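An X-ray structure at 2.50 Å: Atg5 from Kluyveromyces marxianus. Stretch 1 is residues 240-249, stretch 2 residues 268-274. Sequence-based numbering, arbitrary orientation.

Stretch 1 (240-249) KSVIIQGIDV
Stretch 2, residues 268-274: FLYLVTK

The two strands of this contact, 241-244 and 269-272, are joined by a single antiparallel bridge and then part, with a water taking over where the direct pairing stops. The bridge is Ile243 with Val272: Ile243 N donates to Val272 O at 2.9 Å, and Val272 N donates to Ile243 O at 3.0 Å, both with N-H...O angles of 153°. The CA atoms of Ile243 and Val272 lie 4.8 Å apart. On the neighbouring positions the CA-CA distance is 5.4 Å, both for Val242 with Thr273 and for Ile244 with Leu271. The strand axes approach to 4.8 Å, and their N-to-C directions make 136°, well short of the 180° of an ideal antiparallel pair.

Next along the register, water 1 accepts from Gln245 N at 3.0 Å and donates to Tyr270 O at 2.7 Å. It thus connects a backbone donor to a backbone acceptor that have no direct hydrogen bond to each other.

Stretch 1 is itself a hairpin. Its type I' turn runs from Ile244 to Ile247, with left-handed phi/psi of 46/31 at Gln245 and 84/10 at Gly246. At the latter angles a CB would be jammed against the carbonyl O of Gln245, so the backbone alone calls for glycine. Ile244 N reaches Ile247 O at 3.0 Å and Ile247 N reaches Ile244 O at 2.7 Å; farther from the turn, Val242 N to Val249 O and Val249 N to Val242 O are both 2.9 Å. The backbone groups of Ile243 are left to pair with Val272, which makes strand 241-244 the middle one of three. Its phi/psi values are -112/147 at Ser241, -114/164 at Val242, -111/115 at Ile243 and -130/132 at Ile244; in 269-272 phi lies between -97° and -111° and psi between 113° and 129°.

Apolar side chains pack along this junction. Ile244 (chi1 m, chi2 t) points its CA-CB bond sideways, but its end comes nearer: Ile244 CG2 lies 3.7 Å from Leu269 CD1, and Ile244 CD1 lies 3.8 Å from Leu271 CD1. Leu269 is t, p; Leu271 has chi1 -90° and chi2 64°. Val242 (t) starts away from stretch 2, yet its CG1 still comes within 3.8 Å of Leu271 CG. At the bridge, Ile243 (m, t) and Val272 (t) both point sideways, with Ile243 CB 3.8 Å from Val272 CB, as expected for directly paired residues whose side chains lie on the same face.

Lys274, which loses 97 Å² to stretch 1, spans the hairpin with an extended chain: chi1 is -62° (m), and chi2 to chi4 are all t. This places Lys274 CE 3.7 Å from Ile243 CG1 and Lys274 CD 3.0 Å from Ser241 O, a tight approach. The reach ends in a salt bridge, Lys274 NZ to Asp248 OD1 at 2.7 Å, with Asp248 at chi1 -62° (m). The OG of Ser241 is not modelled; Ser241 CB is 3.1 Å from Lys274 NZ. Altogether the stretches bury 467 Å², both sides summed.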

# COMPACT_ATOMS: atom_id res chain seq x y z
N LYS A 240 -17.30 13.97 -8.37
CA LYS A 240 -17.08 13.62 -9.77
C LYS A 240 -15.76 12.87 -9.96
O LYS A 240 -15.61 12.08 -10.91
CB LYS A 240 -17.11 14.88 -10.64
N SER A 241 -14.80 13.12 -9.07
CA SER A 241 -13.47 12.49 -9.15
C SER A 241 -13.18 11.50 -8.02
O SER A 241 -13.63 11.67 -6.88
CB SER A 241 -12.38 13.57 -9.18
N VAL A 242 -12.41 10.47 -8.35
CA VAL A 242 -12.01 9.44 -7.39
C VAL A 242 -10.50 9.56 -7.25
O VAL A 242 -9.86 10.22 -8.07
CB VAL A 242 -12.32 8.03 -7.93
CG1 VAL A 242 -11.99 6.99 -6.89
CG2 VAL A 242 -13.79 7.95 -8.31
N ILE A 243 -9.91 8.97 -6.22
CA ILE A 243 -8.46 9.04 -6.06
C ILE A 243 -7.81 7.68 -6.28
O ILE A 243 -8.04 6.74 -5.53
CB ILE A 243 -8.03 9.56 -4.68
CG1 ILE A 243 -8.50 11.00 -4.48
CG2 ILE A 243 -6.52 9.50 -4.57
CD1 ILE A 243 -7.94 11.66 -3.22
N ILE A 244 -7.00 7.59 -7.34
CA ILE A 244 -6.30 6.36 -7.67
C ILE A 244 -4.84 6.69 -7.89
O ILE A 244 -4.51 7.64 -8.60
CB ILE A 244 -6.84 5.74 -8.95
CG1 ILE A 244 -8.32 5.40 -8.77
CG2 ILE A 244 -6.04 4.50 -9.29
CD1 ILE A 244 -8.97 4.84 -10.01
N GLN A 245 -3.96 5.90 -7.28
CA GLN A 245 -2.52 6.11 -7.41
C GLN A 245 -2.10 7.56 -7.25
O GLN A 245 -1.12 8.00 -7.86
CB GLN A 245 -2.06 5.57 -8.76
CG GLN A 245 -1.93 4.06 -8.81
CD GLN A 245 -0.79 3.57 -7.94
OE1 GLN A 245 0.00 4.37 -7.42
NE2 GLN A 245 -0.69 2.26 -7.78
N GLY A 246 -2.86 8.31 -6.45
CA GLY A 246 -2.54 9.70 -6.20
C GLY A 246 -3.05 10.70 -7.22
O GLY A 246 -2.67 11.88 -7.20
N ILE A 247 -3.90 10.25 -8.13
CA ILE A 247 -4.43 11.13 -9.16
C ILE A 247 -5.95 11.07 -9.23
O ILE A 247 -6.55 10.00 -9.09
CB ILE A 247 -3.81 10.81 -10.54
CG1 ILE A 247 -4.05 9.35 -10.91
CG2 ILE A 247 -2.30 11.08 -10.52
CD1 ILE A 247 -3.21 8.86 -12.06
N ASP A 248 -6.56 12.23 -9.43
CA ASP A 248 -8.02 12.34 -9.54
C ASP A 248 -8.46 11.78 -10.88
O ASP A 248 -8.10 12.31 -11.92
CB ASP A 248 -8.46 13.81 -9.42
CG ASP A 248 -8.10 14.44 -8.08
OD1 ASP A 248 -8.41 13.84 -7.04
OD2 ASP A 248 -7.50 15.54 -8.07
N VAL A 249 -9.23 10.70 -10.84
CA VAL A 249 -9.74 10.04 -12.04
C VAL A 249 -11.23 10.36 -12.18
O VAL A 249 -11.97 10.33 -11.20
CB VAL A 249 -9.54 8.51 -11.95
CG1 VAL A 249 -10.08 7.99 -10.64
CG2 VAL A 249 -10.25 7.81 -13.10
N PHE A 268 -4.16 -5.24 -6.48
CA PHE A 268 -5.47 -4.64 -6.43
C PHE A 268 -5.44 -3.20 -6.86
O PHE A 268 -4.44 -2.49 -6.70
CB PHE A 268 -6.05 -4.73 -5.01
CG PHE A 268 -6.47 -6.12 -4.62
CD1 PHE A 268 -5.53 -7.09 -4.29
CD2 PHE A 268 -7.83 -6.45 -4.54
CE1 PHE A 268 -5.93 -8.37 -3.89
CE2 PHE A 268 -8.24 -7.73 -4.14
CZ PHE A 268 -7.28 -8.69 -3.81
N LEU A 269 -6.55 -2.77 -7.44
CA LEU A 269 -6.72 -1.40 -7.88
C LEU A 269 -7.48 -0.75 -6.73
O LEU A 269 -8.58 -1.19 -6.38
CB LEU A 269 -7.58 -1.37 -9.15
CG LEU A 269 -8.21 -0.05 -9.57
CD1 LEU A 269 -7.17 1.00 -9.97
CD2 LEU A 269 -9.14 -0.38 -10.72
N TYR A 270 -6.90 0.27 -6.12
CA TYR A 270 -7.55 0.92 -5.00
C TYR A 270 -8.20 2.24 -5.36
O TYR A 270 -7.57 3.14 -5.92
CB TYR A 270 -6.56 1.17 -3.85
CG TYR A 270 -6.06 -0.07 -3.16
CD1 TYR A 270 -5.01 -0.83 -3.69
CD2 TYR A 270 -6.63 -0.50 -1.96
CE1 TYR A 270 -4.55 -1.96 -3.04
CE2 TYR A 270 -6.18 -1.63 -1.31
CZ TYR A 270 -5.13 -2.36 -1.85
OH TYR A 270 -4.69 -3.50 -1.21
N LEU A 271 -9.47 2.36 -5.01
CA LEU A 271 -10.19 3.59 -5.25
C LEU A 271 -10.46 4.24 -3.91
O LEU A 271 -10.94 3.59 -2.97
CB LEU A 271 -11.53 3.31 -5.93
CG LEU A 271 -11.58 3.29 -7.46
CD1 LEU A 271 -10.71 2.16 -8.00
CD2 LEU A 271 -13.03 3.13 -7.90
N VAL A 272 -10.12 5.52 -3.80
CA VAL A 272 -10.38 6.27 -2.58
C VAL A 272 -11.47 7.29 -2.92
O VAL A 272 -11.26 8.20 -3.73
CB VAL A 272 -9.12 6.99 -2.09
CG1 VAL A 272 -9.50 8.07 -1.08
CG2 VAL A 272 -8.18 5.99 -1.45
N THR A 273 -12.63 7.10 -2.32
CA THR A 273 -13.78 7.98 -2.53
C THR A 273 -13.60 9.36 -1.90
O THR A 273 -12.84 9.53 -0.95
CB THR A 273 -15.05 7.37 -1.95
OG1 THR A 273 -14.81 7.00 -0.59
CG2 THR A 273 -15.48 6.15 -2.76
N LYS A 274 -14.33 10.33 -2.44
CA LYS A 274 -14.30 11.70 -1.94
C LYS A 274 -15.63 12.05 -1.27
O LYS A 274 -16.56 11.21 -1.36
CB LYS A 274 -14.03 12.67 -3.08
CG LYS A 274 -12.69 12.48 -3.77
CD LYS A 274 -12.50 13.55 -4.83
CE LYS A 274 -11.16 13.43 -5.52
NZ LYS A 274 -10.99 14.49 -6.55
O HOH W 1 -4.85 3.36 -5.99